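Cerato-platanin-like protein (Moniliophthora perniciosa, PDB 3SUM) is of uncertain function, belongs to the fungal cerato-platanins, and adopts the double-psi beta-barrel fold of that family. Local coordinates at residues Lys6-Asp9 / Lys10-Asn13. Numbering follows the deposited sequence.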
loop_
_atom_site.group_PDB
_atom_site.type_symbol
_atom_site.label_atom_id
_atom_site.label_comp_id
_atom_site.label_asym_id
_atom_site.label_seq_id
_atom_site.Cartn_x
_atom_site.Cartn_y
_atom_site.Cartn_z
ATOM N N LYS A 6 4.088 9.264 3.070
ATOM C CA LYS A 6 3.952 10.427 2.211
ATOM C C LYS A 6 3.023 9.925 1.122
ATOM O O LYS A 6 2.757 8.741 1.017
ATOM C CB LYS A 6 5.314 10.742 1.552
ATOM C CG LYS A 6 6.290 11.352 2.618
ATOM C CD LYS A 6 7.735 11.378 1.981
ATOM C CE LYS A 6 8.845 11.773 2.974
ATOM N NZ LYS A 6 8.610 13.227 3.389
ATOM N N TRP A 7 2.477 10.852 0.362
ATOM C CA TRP A 7 1.579 10.461 -0.662
ATOM C C TRP A 7 2.129 10.845 -2.026
ATOM O O TRP A 7 2.914 11.783 -2.182
ATOM C CB TRP A 7 0.160 11.012 -0.400
ATOM C CG TRP A 7 0.031 12.526 -0.335
ATOM C CD1 TRP A 7 0.017 13.285 0.781
ATOM C CD2 TRP A 7 -0.132 13.409 -1.432
ATOM N NE1 TRP A 7 -0.156 14.594 0.440
ATOM C CE2 TRP A 7 -0.206 14.699 -0.921
ATOM C CE3 TRP A 7 -0.175 13.223 -2.829
ATOM C CZ2 TRP A 7 -0.378 15.849 -1.746
ATOM C CZ3 TRP A 7 -0.363 14.344 -3.646
ATOM C CH2 TRP A 7 -0.444 15.643 -3.110
ATOM N N ASP A 8 1.619 10.137 -3.012
ATOM C CA ASP A 8 2.057 10.265 -4.404
ATOM C C ASP A 8 0.946 9.652 -5.228
ATOM O O ASP A 8 0.574 8.491 -5.061
ATOM C CB ASP A 8 3.370 9.464 -4.634
ATOM C CG ASP A 8 3.993 9.634 -6.031
ATOM O OD1 ASP A 8 3.340 9.961 -6.997
ATOM O OD2 ASP A 8 5.184 9.267 -6.176
ATOM N N ASP A 9 0.525 10.429 -6.215
ATOM C CA ASP A 9 -0.491 10.069 -7.161
ATOM C C ASP A 9 -0.152 8.825 -7.938
ATOM O O ASP A 9 -1.055 8.086 -8.342
ATOM C CB ASP A 9 -0.621 11.250 -8.145
ATOM C CG ASP A 9 -1.742 11.046 -9.166
ATOM O OD1 ASP A 9 -2.907 11.282 -8.760
ATOM O OD2 ASP A 9 -1.434 10.691 -10.337
ATOM N N LYS A 10 1.153 8.528 -8.111
ATOM C CA LYS A 10 1.546 7.319 -8.840
ATOM C C LYS A 10 0.774 6.072 -8.397
ATOM O O LYS A 10 0.374 5.222 -9.182
ATOM C CB LYS A 10 3.073 7.022 -8.615
ATOM C CG LYS A 10 3.525 5.808 -9.408
ATOM C CD LYS A 10 5.092 5.613 -9.233
ATOM C CE LYS A 10 5.652 4.438 -10.043
ATOM N NZ LYS A 10 7.150 4.049 -9.703
ATOM N N PHE A 11 0.636 5.915 -7.086
ATOM C CA PHE A 11 0.078 4.679 -6.523
ATOM C C PHE A 11 -1.445 4.605 -6.590
ATOM O O PHE A 11 -2.037 3.630 -6.149
ATOM C CB PHE A 11 0.629 4.547 -5.128
ATOM C CG PHE A 11 2.109 4.592 -5.175
ATOM C CD1 PHE A 11 2.803 3.595 -5.866
ATOM C CD2 PHE A 11 2.810 5.645 -4.599
ATOM C CE1 PHE A 11 4.237 3.661 -5.987
ATOM C CE2 PHE A 11 4.208 5.726 -4.699
ATOM C CZ PHE A 11 4.939 4.714 -5.381
ATOM N N GLN A 12 -2.060 5.614 -7.170
ATOM C CA GLN A 12 -3.485 5.415 -7.480
ATOM C C GLN A 12 -3.743 5.724 -8.937
ATOM O O GLN A 12 -4.898 6.042 -9.343
ATOM C CB GLN A 12 -4.401 6.235 -6.559
ATOM C CG GLN A 12 -4.223 7.707 -6.591
ATOM C CD GLN A 12 -5.156 8.360 -5.650
ATOM O OE1 GLN A 12 -5.336 7.887 -4.525
ATOM N NE2 GLN A 12 -5.854 9.422 -6.123
ATOM N N ASN A 13 -2.678 5.610 -9.703
ATOM C CA ASN A 13 -2.795 5.780 -11.154
ATOM C C ASN A 13 -3.057 4.454 -11.801
ATOM O O ASN A 13 -2.123 3.730 -12.121
ATOM C CB ASN A 13 -1.547 6.443 -11.720
ATOM C CG ASN A 13 -1.711 6.824 -13.205
ATOM O OD1 ASN A 13 -2.599 6.304 -13.915
ATOM N ND2 ASN A 13 -0.862 7.749 -13.673
HETATM O O HOH W 1 -5.626 10.103 -8.802
HETATM O O HOH W 2 0.964 9.314 -12.344
#
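Asp8 meets the CD2–CE2 side of the Phe11 ring, its CB 3.8 Å from Phe11 CE2, while Lys10 CB lies over the centre of one ring face, 4.1 Å above the plane. The Asp8 carboxylate plane stands 72° from that of the ring, so the two flat groups do not stack. Asp8 O approaches the same side obliquely, 3.6 Å from Phe11 CD2. The carboxylate of Asp8 swings forward over the start of the 3-10 turn because CG stands anti to the backbone N (chi1 -175°); there OD1 accepts a nearly straight hydrogen bond from Lys10 N (2.8 Å, 169° at the hydrogen), which makes an Asx turn. That N-H comes from above the carboxylate plane. The longer bond from Phe11 N to Asp8 O, at 3.3 Å, closes the backbone turn over the same residues. Replacing Asp8 with an alanine would probably leave Lys10 N without this acceptor and the start of the turn dependent on the backbone bond from Phe11 N. The next turn bond runs from Gln12 N to Asp9 O at 2.9 Å. One water links Asp9 OD1 to Gln12 NE2; another, held only weakly by Asp9 OD2, accepts from Asn13 ND2. The turn follows strand 4-7, which lies parallel to strand 86-89 with backbone bonds from Lys6 to Phe87 and Gly89; Asp8 adds one to Gly89 just beyond the strand. Phe11 packs inward on Val88 and on Val78 of strand 71-79, Lys10 NZ reaches Asp79 in a salt bridge, and Gln12 OE1 accepts from Asp92 N in helix 91-97.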